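Side-chain contacts in exotoxin 3 (Staphylococcus aureus, PDB 2Z8L), which binds sialyl Lewis X, a sialylated and fucosylated glycan, and belongs to the staphylococcal superantigen-like branch of the staphylococcal and streptococcal toxin family: residues Leu148-Tyr151 / Leu152-Phe156; Pro188-Met191 / Ser192-Ile195; Glu67-Thr71 / Arg72-Gly76; Thr179-Leu182 / Asn183-Leu186. All coordinates share one frame; numbering follows the deposited sequence.

Contact 1. Residues Leu148-Tyr151 / Leu152-Phe156. Unlike the reference sequence in segment 152-156: Asn155 (reference Asp).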
loop_
_atom_site.group_PDB
_atom_site.type_symbol
_atom_site.label_atom_id
_atom_site.label_comp_id
_atom_site.label_asym_id
_atom_site.label_seq_id
_atom_site.Cartn_x
_atom_site.Cartn_y
_atom_site.Cartn_z
ATOM N N LEU A 148 5.643 4.006 2.534
ATOM C CA LEU A 148 6.797 3.956 3.435
ATOM C C LEU A 148 8.074 3.704 2.663
ATOM O O LEU A 148 9.069 4.355 2.914
ATOM C CB LEU A 148 6.586 2.886 4.478
ATOM C CG LEU A 148 5.476 3.074 5.539
ATOM C CD1 LEU A 148 5.243 1.806 6.351
ATOM C CD2 LEU A 148 5.744 4.291 6.465
ATOM N N ARG A 149 8.071 2.790 1.687
ATOM C CA ARG A 149 9.280 2.638 0.821
ATOM C C ARG A 149 9.616 3.901 0.053
ATOM O O ARG A 149 10.793 4.273 -0.009
ATOM C CB ARG A 149 9.191 1.463 -0.159
ATOM C CG ARG A 149 8.990 0.100 0.537
ATOM C CD ARG A 149 9.352 -1.010 -0.380
ATOM N NE ARG A 149 8.662 -2.218 -0.038
ATOM C CZ ARG A 149 9.023 -3.435 -0.400
ATOM N NH1 ARG A 149 10.122 -3.621 -1.108
ATOM N NH2 ARG A 149 8.241 -4.443 -0.048
ATOM N N GLN A 150 8.611 4.557 -0.544
ATOM C CA GLN A 150 8.886 5.771 -1.272
ATOM C C GLN A 150 9.542 6.842 -0.369
ATOM O O GLN A 150 10.465 7.489 -0.777
ATOM C CB GLN A 150 7.606 6.282 -1.928
ATOM C CG GLN A 150 7.862 7.407 -2.910
ATOM C CD GLN A 150 6.749 7.588 -3.909
ATOM O OE1 GLN A 150 5.831 8.395 -3.671
ATOM N NE2 GLN A 150 6.819 6.859 -5.046
ATOM N N TYR A 151 9.059 6.958 0.866
ATOM C CA TYR A 151 9.624 7.907 1.841
ATOM C C TYR A 151 11.088 7.531 2.144
ATOM O O TYR A 151 11.966 8.379 2.219
ATOM C CB TYR A 151 8.831 7.888 3.108
ATOM C CG TYR A 151 9.369 8.750 4.193
ATOM C CD1 TYR A 151 9.101 10.104 4.199
ATOM C CD2 TYR A 151 10.126 8.217 5.209
ATOM C CE1 TYR A 151 9.636 10.924 5.189
ATOM C CE2 TYR A 151 10.661 9.013 6.210
ATOM C CZ TYR A 151 10.404 10.366 6.195
ATOM O OH TYR A 151 10.935 11.145 7.189
ATOM N N LEU A 152 11.351 6.235 2.312
ATOM C CA LEU A 152 12.712 5.785 2.613
ATOM C C LEU A 152 13.684 5.938 1.443
ATOM O O LEU A 152 14.893 6.169 1.627
ATOM C CB LEU A 152 12.692 4.333 3.134
ATOM C CG LEU A 152 11.962 4.076 4.447
ATOM C CD1 LEU A 152 11.868 2.573 4.656
ATOM C CD2 LEU A 152 12.663 4.803 5.606
ATOM N N ILE A 153 13.181 5.800 0.205
ATOM C CA ILE A 153 13.985 6.012 -0.961
ATOM C C ILE A 153 14.372 7.484 -1.071
ATOM O O ILE A 153 15.539 7.805 -1.364
ATOM C CB ILE A 153 13.255 5.540 -2.227
ATOM C CG1 ILE A 153 13.192 4.011 -2.245
ATOM C CG2 ILE A 153 13.983 6.011 -3.502
ATOM C CD1 ILE A 153 12.059 3.437 -3.209
ATOM N N GLN A 154 13.386 8.346 -0.841
ATOM C CA GLN A 154 13.590 9.813 -0.978
ATOM C C GLN A 154 14.453 10.408 0.138
ATOM O O GLN A 154 15.145 11.411 -0.072
ATOM C CB GLN A 154 12.252 10.550 -0.986
ATOM C CG GLN A 154 11.347 10.249 -2.186
ATOM C CD GLN A 154 9.896 10.744 -2.017
ATOM O OE1 GLN A 154 9.370 10.885 -0.889
ATOM N NE2 GLN A 154 9.218 10.926 -3.142
ATOM N N ASN A 155 14.375 9.835 1.330
ATOM C CA ASN A 155 14.952 10.479 2.522
ATOM C C ASN A 155 16.049 9.695 3.251
ATOM O O ASN A 155 16.818 10.284 4.010
ATOM C CB ASN A 155 13.842 10.824 3.486
ATOM C CG ASN A 155 12.843 11.773 2.893
ATOM O OD1 ASN A 155 11.738 11.385 2.493
ATOM N ND2 ASN A 155 13.224 13.032 2.830
ATOM N N PHE A 156 16.089 8.376 3.079
ATOM C CA PHE A 156 16.999 7.534 3.818
ATOM C C PHE A 156 17.793 6.580 2.940
ATOM O O PHE A 156 18.309 5.565 3.416
ATOM C CB PHE A 156 16.262 6.809 4.955
ATOM C CG PHE A 156 15.805 7.737 6.022
ATOM C CD1 PHE A 156 16.689 8.126 7.043
ATOM C CD2 PHE A 156 14.558 8.299 5.984
ATOM C CE1 PHE A 156 16.281 9.032 8.005
ATOM C CE2 PHE A 156 14.145 9.189 6.963
ATOM C CZ PHE A 156 15.007 9.559 7.955
#

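Contact 2. Residues Pro188-Met191 / Ser192-Ile195. Unlike the reference sequence in segment 188-191: Pro188 (reference Thr), His189 (reference Asn). With SIA (N-acetyl-alpha-neuraminic acid), chain B; NAG (2-acetamido-2-deoxy-beta-D-glucopyranose), chain C; GAL (beta-D-galactopyranose), chain D.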
loop_
_atom_site.group_PDB
_atom_site.type_symbol
_atom_site.label_atom_id
_atom_site.label_comp_id
_atom_site.label_asym_id
_atom_site.label_seq_id
_atom_site.Cartn_x
_atom_site.Cartn_y
_atom_site.Cartn_z
ATOM N N PRO A 188 1.962 -9.910 -4.659
ATOM C CA PRO A 188 0.632 -9.552 -5.155
ATOM C C PRO A 188 -0.527 -10.111 -4.324
ATOM O O PRO A 188 -1.444 -9.390 -4.047
ATOM C CB PRO A 188 0.637 -10.138 -6.543
ATOM C CG PRO A 188 2.002 -9.941 -6.974
ATOM C CD PRO A 188 2.805 -10.376 -5.775
ATOM N N HIS A 189 -0.400 -11.336 -3.839
ATOM C CA HIS A 189 -1.485 -11.915 -3.053
ATOM C C HIS A 189 -1.736 -11.251 -1.716
ATOM O O HIS A 189 -2.742 -11.628 -1.056
ATOM C CB HIS A 189 -1.265 -13.406 -2.892
ATOM C CG HIS A 189 -1.668 -14.177 -4.107
ATOM N ND1 HIS A 189 -2.812 -14.937 -4.165
ATOM C CD2 HIS A 189 -1.116 -14.227 -5.341
ATOM C CE1 HIS A 189 -2.931 -15.445 -5.378
ATOM N NE2 HIS A 189 -1.914 -15.031 -6.113
ATOM N N ARG A 190 -0.820 -10.353 -1.282
ATOM C CA ARG A 190 -0.999 -9.571 -0.069
ATOM C C ARG A 190 -1.560 -8.178 -0.377
ATOM O O ARG A 190 -1.832 -7.411 0.538
ATOM C CB ARG A 190 0.304 -9.389 0.694
ATOM C CG ARG A 190 0.795 -10.707 1.172
ATOM C CD ARG A 190 2.182 -10.609 1.774
ATOM N NE ARG A 190 2.184 -9.940 3.077
ATOM C CZ ARG A 190 3.244 -9.317 3.646
ATOM N NH1 ARG A 190 4.387 -9.217 3.028
ATOM N NH2 ARG A 190 3.106 -8.785 4.833
ATOM N N MET A 191 -1.768 -7.874 -1.661
ATOM C CA MET A 191 -2.038 -6.463 -1.964
ATOM C C MET A 191 -3.473 -6.048 -1.739
ATOM O O MET A 191 -3.788 -4.853 -1.824
ATOM C CB MET A 191 -1.600 -6.119 -3.354
ATOM C CG MET A 191 -0.224 -5.527 -3.283
ATOM S SD MET A 191 0.365 -5.280 -4.834
ATOM C CE MET A 191 2.141 -5.134 -4.597
ATOM N N SER A 192 -4.324 -6.988 -1.374
ATOM C CA SER A 192 -5.684 -6.708 -0.926
ATOM C C SER A 192 -5.893 -6.667 0.600
ATOM O O SER A 192 -6.961 -6.306 1.081
ATOM C CB SER A 192 -6.671 -7.685 -1.562
ATOM O OG SER A 192 -6.850 -7.407 -2.960
ATOM N N ASP A 193 -4.873 -7.063 1.360
ATOM C CA ASP A 193 -5.023 -7.129 2.815
ATOM C C ASP A 193 -5.186 -5.721 3.413
ATOM O O ASP A 193 -4.534 -4.806 2.927
ATOM C CB ASP A 193 -3.818 -7.816 3.393
ATOM C CG ASP A 193 -3.719 -9.334 2.956
ATOM O OD1 ASP A 193 -4.707 -9.962 2.459
ATOM O OD2 ASP A 193 -2.603 -9.900 3.091
ATOM N N VAL A 194 -6.079 -5.576 4.377
ATOM C CA VAL A 194 -6.408 -4.265 4.960
ATOM C C VAL A 194 -6.294 -4.333 6.471
ATOM O O VAL A 194 -6.541 -5.401 7.072
ATOM C CB VAL A 194 -7.822 -3.856 4.524
ATOM C CG1 VAL A 194 -8.288 -2.625 5.199
ATOM C CG2 VAL A 194 -7.881 -3.667 3.007
ATOM N N ILE A 195 -5.919 -3.219 7.085
ATOM C CA ILE A 195 -5.809 -3.156 8.539
ATOM C C ILE A 195 -6.494 -1.890 9.045
ATOM O O ILE A 195 -6.779 -0.997 8.288
ATOM C CB ILE A 195 -4.357 -3.179 8.976
ATOM C CG1 ILE A 195 -3.573 -1.944 8.566
ATOM C CG2 ILE A 195 -3.722 -4.468 8.537
ATOM C CD1 ILE A 195 -2.155 -1.885 9.087
HETATM C C1 SIA B . 4.150 -11.030 8.876
HETATM C C2 SIA B . 3.386 -12.358 8.919
HETATM C C3 SIA B . 3.247 -12.894 10.345
HETATM C C4 SIA B . 2.270 -12.052 11.159
HETATM C C5 SIA B . 0.907 -11.906 10.459
HETATM C C6 SIA B . 1.168 -11.376 9.042
HETATM C C7 SIA B . -0.058 -11.212 8.152
HETATM C C8 SIA B . 0.350 -10.905 6.703
HETATM C C9 SIA B . -0.770 -10.434 5.807
HETATM C C10 SIA B . -1.122 -11.166 11.641
HETATM C C11 SIA B . -1.787 -10.040 12.388
HETATM N N5 SIA B . 0.111 -10.935 11.217
HETATM O O1A SIA B . 3.771 -10.232 7.991
HETATM O O1B SIA B . 5.118 -10.791 9.643
HETATM O O4 SIA B . 2.137 -12.610 12.508
HETATM O O6 SIA B . 2.059 -12.291 8.391
HETATM O O7 SIA B . -0.795 -12.435 8.111
HETATM O O8 SIA B . 1.393 -9.916 6.790
HETATM O O9 SIA B . -0.369 -10.254 4.442
HETATM O O10 SIA B . -1.668 -12.238 11.388
HETATM C C1 NAG C . 1.630 -15.767 0.124
HETATM C C2 NAG C . 3.165 -15.590 0.057
HETATM C C3 NAG C . 3.826 -15.685 1.428
HETATM C C4 NAG C . 3.107 -14.794 2.440
HETATM C C5 NAG C . 1.610 -15.116 2.364
HETATM C C6 NAG C . 0.677 -14.395 3.328
HETATM C C7 NAG C . 4.224 -16.253 -2.059
HETATM C C8 NAG C . 4.849 -17.420 -2.798
HETATM N N2 NAG C . 3.789 -16.540 -0.835
HETATM O O1 NAG C . 1.048 -15.573 -1.160
HETATM O O3 NAG C . 5.229 -15.378 1.348
HETATM O O4 NAG C . 3.672 -15.114 3.712
HETATM O O5 NAG C . 1.127 -14.805 1.058
HETATM O O6 NAG C . 0.913 -13.018 3.341
HETATM O O7 NAG C . 4.163 -15.134 -2.581
HETATM C C1 GAL D . 4.032 -13.951 4.498
HETATM C C2 GAL D . 3.961 -14.367 5.958
HETATM C C3 GAL D . 4.248 -13.116 6.784
HETATM C C4 GAL D . 5.614 -12.542 6.394
HETATM C C5 GAL D . 5.686 -12.255 4.890
HETATM C C6 GAL D . 7.039 -11.740 4.450
HETATM O O2 GAL D . 2.633 -14.829 6.200
HETATM O O3 GAL D . 4.151 -13.351 8.196
HETATM O O4 GAL D . 6.601 -13.486 6.737
HETATM O O5 GAL D . 5.335 -13.453 4.167
HETATM O O6 GAL D . 7.151 -11.552 3.048
HETATM O O HOH W 1 -4.541 -9.832 -0.309
#

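Contact 3. Residues Glu67-Thr71 / Arg72-Gly76. Unlike the reference sequence in segment 67-71: Leu69 (reference Ile), Thr71 (reference Lys).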
loop_
_atom_site.group_PDB
_atom_site.type_symbol
_atom_site.label_atom_id
_atom_site.label_comp_id
_atom_site.label_asym_id
_atom_site.label_seq_id
_atom_site.Cartn_x
_atom_site.Cartn_y
_atom_site.Cartn_z
ATOM N N GLU A 67 -14.379 -12.139 -1.181
ATOM C CA GLU A 67 -15.797 -12.253 -0.789
ATOM C C GLU A 67 -16.295 -11.201 0.234
ATOM O O GLU A 67 -17.486 -11.178 0.567
ATOM C CB GLU A 67 -16.154 -13.699 -0.380
ATOM C CG GLU A 67 -15.724 -14.109 1.018
ATOM C CD GLU A 67 -16.609 -13.508 2.108
ATOM O OE1 GLU A 67 -17.848 -13.723 2.050
ATOM O OE2 GLU A 67 -16.062 -12.808 3.008
ATOM N N ARG A 68 -15.416 -10.322 0.708
ATOM C CA ARG A 68 -15.880 -9.082 1.334
ATOM C C ARG A 68 -16.598 -8.276 0.235
ATOM O O ARG A 68 -17.578 -7.574 0.498
ATOM C CB ARG A 68 -14.715 -8.278 1.926
ATOM C CG ARG A 68 -15.110 -6.912 2.526
ATOM C CD ARG A 68 -14.931 -6.881 4.042
ATOM N NE ARG A 68 -13.508 -6.873 4.403
ATOM C CZ ARG A 68 -12.803 -5.817 4.837
ATOM N NH1 ARG A 68 -13.347 -4.609 5.011
ATOM N NH2 ARG A 68 -11.514 -5.975 5.110
ATOM N N LEU A 69 -16.074 -8.372 -0.992
ATOM C CA LEU A 69 -16.757 -7.875 -2.188
ATOM C C LEU A 69 -17.463 -9.082 -2.833
ATOM O O LEU A 69 -16.878 -9.785 -3.658
ATOM C CB LEU A 69 -15.769 -7.230 -3.175
ATOM C CG LEU A 69 -14.988 -5.945 -2.813
ATOM C CD1 LEU A 69 -15.839 -4.857 -2.168
ATOM C CD2 LEU A 69 -13.807 -6.275 -1.933
ATOM N N LYS A 70 -18.708 -9.333 -2.415
ATOM C CA LYS A 70 -19.507 -10.463 -2.934
ATOM C C LYS A 70 -20.807 -9.971 -3.583
ATOM O O LYS A 70 -21.720 -10.756 -3.868
ATOM C CB LYS A 70 -19.840 -11.456 -1.815
ATOM C CG LYS A 70 -20.630 -10.844 -0.638
ATOM C CD LYS A 70 -20.619 -11.766 0.586
ATOM C CE LYS A 70 -20.481 -10.979 1.889
ATOM N NZ LYS A 70 -20.213 -11.901 3.040
ATOM N N THR A 71 -20.881 -8.668 -3.817
ATOM C CA THR A 71 -21.988 -8.087 -4.538
ATOM C C THR A 71 -21.473 -7.505 -5.859
ATOM O O THR A 71 -20.314 -7.162 -5.971
ATOM C CB THR A 71 -22.681 -7.006 -3.684
ATOM O OG1 THR A 71 -23.650 -6.309 -4.484
ATOM C CG2 THR A 71 -21.697 -6.034 -3.127
ATOM N N ARG A 72 -22.342 -7.405 -6.856
ATOM C CA ARG A 72 -21.946 -6.874 -8.160
ATOM C C ARG A 72 -21.513 -5.413 -8.051
ATOM O O ARG A 72 -20.411 -5.071 -8.478
ATOM C CB ARG A 72 -23.096 -7.033 -9.149
ATOM C CG ARG A 72 -22.966 -6.250 -10.427
ATOM C CD ARG A 72 -21.716 -6.585 -11.222
ATOM N NE ARG A 72 -21.836 -6.050 -12.595
ATOM C CZ ARG A 72 -20.874 -6.115 -13.517
ATOM N NH1 ARG A 72 -19.727 -6.719 -13.250
ATOM N NH2 ARG A 72 -21.075 -5.606 -14.723
ATOM N N LYS A 73 -22.363 -4.563 -7.462
ATOM C CA LYS A 73 -22.142 -3.099 -7.409
ATOM C C LYS A 73 -21.651 -2.763 -6.012
ATOM O O LYS A 73 -22.330 -3.076 -5.052
ATOM C CB LYS A 73 -23.420 -2.325 -7.727
ATOM C CG LYS A 73 -23.295 -0.801 -7.714
ATOM C CD LYS A 73 -24.566 -0.121 -8.171
ATOM C CE LYS A 73 -24.457 1.367 -8.137
ATOM N NZ LYS A 73 -25.536 2.026 -8.943
ATOM N N ASN A 74 -20.507 -2.080 -5.923
ATOM C CA ASN A 74 -19.822 -1.807 -4.649
ATOM C C ASN A 74 -19.508 -0.313 -4.557
ATOM O O ASN A 74 -18.428 0.140 -4.936
ATOM C CB ASN A 74 -18.551 -2.602 -4.549
ATOM C CG ASN A 74 -18.793 -4.071 -4.541
ATOM O OD1 ASN A 74 -19.043 -4.645 -3.491
ATOM N ND2 ASN A 74 -18.850 -4.674 -5.728
ATOM N N PRO A 75 -20.438 0.472 -4.017
ATOM C CA PRO A 75 -20.187 1.898 -3.875
ATOM C C PRO A 75 -19.285 2.260 -2.685
ATOM O O PRO A 75 -19.049 1.415 -1.816
ATOM C CB PRO A 75 -21.590 2.477 -3.681
ATOM C CG PRO A 75 -22.371 1.349 -3.122
ATOM C CD PRO A 75 -21.785 0.078 -3.562
ATOM N N GLY A 76 -18.764 3.481 -2.676
ATOM C CA GLY A 76 -18.134 4.002 -1.489
ATOM C C GLY A 76 -16.784 3.385 -1.200
ATOM O O GLY A 76 -16.403 3.190 -0.020
HETATM O O HOH W 2 -25.021 -5.310 -6.562
#

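Contact 4. Residues Thr179-Leu182 / Asn183-Leu186. With SIA (N-acetyl-alpha-neuraminic acid), chain B; FUC (alpha-L-fucopyranose), chain E; GAL (beta-D-galactopyranose), chain D.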
loop_
_atom_site.group_PDB
_atom_site.type_symbol
_atom_site.label_atom_id
_atom_site.label_comp_id
_atom_site.label_asym_id
_atom_site.label_seq_id
_atom_site.Cartn_x
_atom_site.Cartn_y
_atom_site.Cartn_z
ATOM N N THR A 179 4.928 -7.567 8.188
ATOM C CA THR A 179 6.316 -7.423 7.796
ATOM C C THR A 179 6.386 -7.271 6.277
ATOM O O THR A 179 5.743 -8.056 5.543
ATOM C CB THR A 179 7.151 -8.673 8.135
ATOM O OG1 THR A 179 7.054 -8.901 9.524
ATOM C CG2 THR A 179 8.624 -8.428 7.817
ATOM N N PHE A 180 7.194 -6.303 5.853
ATOM C CA PHE A 180 7.498 -6.022 4.411
ATOM C C PHE A 180 8.947 -6.258 4.187
ATOM O O PHE A 180 9.780 -5.508 4.700
ATOM C CB PHE A 180 7.132 -4.590 3.924
ATOM C CG PHE A 180 5.717 -4.164 4.275
ATOM C CD1 PHE A 180 4.690 -5.021 4.103
ATOM C CD2 PHE A 180 5.461 -2.856 4.691
ATOM C CE1 PHE A 180 3.366 -4.631 4.420
ATOM C CE2 PHE A 180 4.182 -2.450 4.991
ATOM C CZ PHE A 180 3.128 -3.367 4.839
ATOM N N GLU A 181 9.310 -7.344 3.501
ATOM C CA GLU A 181 10.718 -7.608 3.204
ATOM C C GLU A 181 11.157 -6.682 2.080
ATOM O O GLU A 181 10.590 -6.708 0.960
ATOM C CB GLU A 181 10.909 -9.043 2.751
ATOM C CG GLU A 181 10.518 -10.116 3.727
ATOM C CD GLU A 181 10.690 -11.514 3.057
ATOM O OE1 GLU A 181 11.850 -11.941 2.957
ATOM O OE2 GLU A 181 9.709 -12.135 2.569
ATOM N N LEU A 182 12.208 -5.896 2.306
ATOM C CA LEU A 182 12.593 -4.854 1.313
ATOM C C LEU A 182 13.393 -5.344 0.113
ATOM O O LEU A 182 13.577 -4.573 -0.835
ATOM C CB LEU A 182 13.324 -3.712 2.002
ATOM C CG LEU A 182 12.506 -3.037 3.086
ATOM C CD1 LEU A 182 13.283 -1.987 3.786
ATOM C CD2 LEU A 182 11.199 -2.436 2.526
ATOM N N ASN A 183 13.821 -6.612 0.118
ATOM C CA ASN A 183 14.585 -7.123 -1.018
ATOM C C ASN A 183 13.731 -7.547 -2.198
ATOM O O ASN A 183 14.273 -8.026 -3.240
ATOM C CB ASN A 183 15.532 -8.240 -0.604
ATOM C CG ASN A 183 14.842 -9.504 -0.141
ATOM O OD1 ASN A 183 13.630 -9.633 -0.101
ATOM N ND2 ASN A 183 15.667 -10.474 0.215
ATOM N N LYS A 184 12.417 -7.413 -2.070
ATOM C CA LYS A 184 11.513 -7.692 -3.192
ATOM C C LYS A 184 10.249 -6.893 -3.092
ATOM O O LYS A 184 9.937 -6.343 -2.042
ATOM C CB LYS A 184 11.227 -9.171 -3.256
ATOM C CG LYS A 184 10.542 -9.751 -2.048
ATOM C CD LYS A 184 10.415 -11.251 -2.203
ATOM C CE LYS A 184 9.526 -11.843 -1.120
ATOM N NZ LYS A 184 9.567 -13.358 -1.285
ATOM N N LYS A 185 9.486 -6.833 -4.182
ATOM C CA LYS A 185 8.202 -6.187 -4.170
ATOM C C LYS A 185 7.254 -6.905 -3.165
ATOM O O LYS A 185 7.409 -8.122 -2.898
ATOM C CB LYS A 185 7.649 -6.229 -5.604
ATOM C CG LYS A 185 6.548 -5.318 -5.863
ATOM C CD LYS A 185 6.047 -5.441 -7.314
ATOM C CE LYS A 185 7.035 -5.086 -8.334
ATOM N NZ LYS A 185 6.273 -5.089 -9.694
ATOM N N LEU A 186 6.310 -6.162 -2.607
ATOM C CA LEU A 186 5.227 -6.792 -1.834
ATOM C C LEU A 186 4.547 -7.847 -2.697
ATOM O O LEU A 186 4.302 -7.588 -3.908
ATOM C CB LEU A 186 4.178 -5.776 -1.397
ATOM C CG LEU A 186 3.002 -6.292 -0.568
ATOM C CD1 LEU A 186 3.536 -6.812 0.752
ATOM C CD2 LEU A 186 2.032 -5.141 -0.275
HETATM C C1 SIA B . 4.150 -11.030 8.876
HETATM C C2 SIA B . 3.386 -12.358 8.919
HETATM C C3 SIA B . 3.247 -12.894 10.345
HETATM C C4 SIA B . 2.270 -12.052 11.159
HETATM C C5 SIA B . 0.907 -11.906 10.459
HETATM C C6 SIA B . 1.168 -11.376 9.042
HETATM C C7 SIA B . -0.058 -11.212 8.152
HETATM C C8 SIA B . 0.350 -10.905 6.703
HETATM C C9 SIA B . -0.770 -10.434 5.807
HETATM C C10 SIA B . -1.122 -11.166 11.641
HETATM C C11 SIA B . -1.787 -10.040 12.388
HETATM N N5 SIA B . 0.111 -10.935 11.217
HETATM O O1A SIA B . 3.771 -10.232 7.991
HETATM O O1B SIA B . 5.118 -10.791 9.643
HETATM O O4 SIA B . 2.137 -12.610 12.508
HETATM O O6 SIA B . 2.059 -12.291 8.391
HETATM O O7 SIA B . -0.795 -12.435 8.111
HETATM O O8 SIA B . 1.393 -9.916 6.790
HETATM O O9 SIA B . -0.369 -10.254 4.442
HETATM O O10 SIA B . -1.668 -12.238 11.388
HETATM C C1 FUC E . 6.190 -16.463 1.334
HETATM C C2 FUC E . 7.498 -15.833 0.837
HETATM C C3 FUC E . 8.140 -14.981 1.917
HETATM C C4 FUC E . 8.251 -15.775 3.211
HETATM C C5 FUC E . 6.896 -16.389 3.582
HETATM C C6 FUC E . 6.894 -17.200 4.865
HETATM O O2 FUC E . 7.298 -15.052 -0.326
HETATM O O3 FUC E . 9.406 -14.506 1.452
HETATM O O4 FUC E . 9.167 -16.807 2.947
HETATM O O5 FUC E . 6.411 -17.185 2.524
HETATM C C1 GAL D . 4.032 -13.951 4.498
HETATM C C2 GAL D . 3.961 -14.367 5.958
HETATM C C3 GAL D . 4.248 -13.116 6.784
HETATM C C4 GAL D . 5.614 -12.542 6.394
HETATM C C5 GAL D . 5.686 -12.255 4.890
HETATM C C6 GAL D . 7.039 -11.740 4.450
HETATM O O2 GAL D . 2.633 -14.829 6.200
HETATM O O3 GAL D . 4.151 -13.351 8.196
HETATM O O4 GAL D . 6.601 -13.486 6.737
HETATM O O5 GAL D . 5.335 -13.453 4.167
HETATM O O6 GAL D . 7.151 -11.552 3.048
#

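Contact 1. Residues Leu148-Tyr151 / Leu152-Phe156
The ring of Tyr151 has the side-chain amide of Asn155 over one face, with Asn155 CG 4.0 Å above the ring plane and displaced toward the rim. The ring of Phe156 is met at its edge, in plane, by Tyr151 CZ. The two rings lie oblique, with planes at 46°. They sit at the end of helix 141-155, which packs on the sheet of the beta-grasp domain. Tyr151 reaches both partners because CG stands anti to its backbone N (chi1 176°), which swings the ring toward the helix end.

Four successive i to i+4 backbone bonds hold the turn. The bond from Ile153 N to Arg149 O is 2.8 Å long. The fourth, from Asn155 N to Tyr151 O, is more bent, at 132°. Phe156, the first residue to leave helical geometry, still bonds through its N to Leu152 O. Leu148, Leu152 and Phe156 face strands 114-121 and 200-207. Arg149 makes a salt bridge to Asp145 and hydrogen bonds to Tyr159 OH and the backbone O of Lys184. Gln150 NE2 bonds to Tyr25 O and Gly27 O. Gln150 CG lies 3.8 Å from Gln154 NE2. The rings come closest at Tyr151 CE2 and Phe156 CE2, 3.6 Å apart.

Contact 2. Residues Pro188-Met191 / Ser192-Ile195
Arg190 to Asp193 form a type I beta turn, closed by the bond from Asp193 N to Arg190 O (3.2 Å). The turn starts at the last residue of a 3-10 segment, 188-190, and leads into strand 194-196 of the beta-grasp domain. It brings Arg190 and Asp193 to the same sugar hydroxyl. Arg190 NE gives a nearly straight bond to O9 of the sialic acid (2.9 Å, 170°). O9 of the sialic acid in turn donates a hydrogen bond to Asp193 OD2 at 2.6 Å. Arg190 NH2 donates to sialic acid O8 at 2.8 Å and to Thr179 O, while NH1 is held by Gln187 OE1. The bend at chi3 (72°) turns the guanidinium so that O9 sits at its edge and galactose C5 lies over one face.

A water sits between His189 O (2.6 Å), Asp193 OD1 (2.8 Å) and Ser192 N. It accepts from Ser192 N, and the two oxygens are acceptors within its reach. Ser192 OG bonds to Phe62 N, which ties the turn to the OB-fold side.

Sialic acid O9 thus accepts from arginine and donates to aspartate, so the pair reads both roles of one hydroxyl. This suits recognition of the sugar's glycerol tail.

Contact 3. Residues Glu67-Thr71 / Arg72-Gly76
Thr71 and Asn74 form the tight part of this contact, where the chain leaves the short, weakly bonded helix 65-68 and enters strand 73-75. Asn74 ND2 bonds to Thr71 O (2.9 Å, 156°), and the donor stands above the carbonyl plane. The same oxygen also accepts from Arg39 NE. The other end of the amide, Asn74 OD1, faces carbon: Thr71 CG2 is 3.0 Å away and Leu69 CD1 is 3.5 Å away. Thr71 OG1 is anti to the backbone N (chi1 172°), and this sets CG2 against the amide.

The outer side is looser. A water joins Thr71 OG1 (2.7 Å) to Lys73 N (2.9 Å). Lys70 turns away from the contact, and its NZ makes a salt bridge with Glu67 OE1 at 3.1 Å.

Backbone bonds from Arg72 and Asn74 pair residues 72-76 with strand 35-42, at Arg39 and Gly37, and Arg72 NH1 bonds to Arg39 O. The arrangement is a helix-to-strand connection of the OB-fold domain, with a buried asparagine bracing the loop.

Contact 4. Residues Thr179-Leu182 / Asn183-Leu186
Glu181 OE2 is gripped by two sugar hydroxyls. Fucose O3 donates to Glu181 OE2 at 2.6 Å. Galactose O6 donates to Glu181 OE2 at 2.7 Å. Lys184 NZ reaches the fucose from residues 183-186. It bonds to fucose O3 and O2, each at 3.0 Å, so O3 accepts from the lysine and donates to the glutamate. The two charged groups stay beyond salt-bridge range of each other, with Glu181 OE2 4.0 Å from Lys184 NZ.

A type I beta turn from Glu181 to Lys184 follows strand 177-181 and places both residues at the glycan. Lys184 leaves the backbone with CG flanked by both N and C (chi1 62°), and its side chain then runs extended to the fucose. Further back on the strand, Thr179 holds the sialic acid carboxylate. Its backbone N bonds to O1A and its OG1 donates to O1B at 2.7 Å.

On the inner side, Phe180 CD1 meets Leu186 CD1 at 4.0 Å, over side chains of helix 141-155. Leu182 packs on Arg149 of that helix and on Ile168 of strand 167-172.

This short piece of chain touches fucose, galactose and sialic acid, with Gln187, Tyr177, Arg190 and Asp193 completing the site. The nearby lysine probably favours the charged form of Glu181, which suits an oxygen that accepts two hydroxyl protons in hydrogen bonds.

Overall arrangement
Along the chain the order is contact 3, contact 1, contact 4, contact 2. Contact 3 lies in the OB-fold domain, and the other three lie in the beta-grasp domain. Contacts 1 and 4 have centres about 14 Å apart and touch where Arg149 of helix 141-155 reaches the turn after strand 177-181. Contacts 4 and 2 have centres about 13 Å apart. They share the bound glycan and meet through Arg190 and Thr179. Contact 3 lies far from contact 1 (centres about 34 Å apart), but its centre is about 17 Å from that of contact 2, where Arg68 just touches Val194. Contacts 2 and 4 supply six of the ten residues of the glycan pocket, with contact 1 behind it.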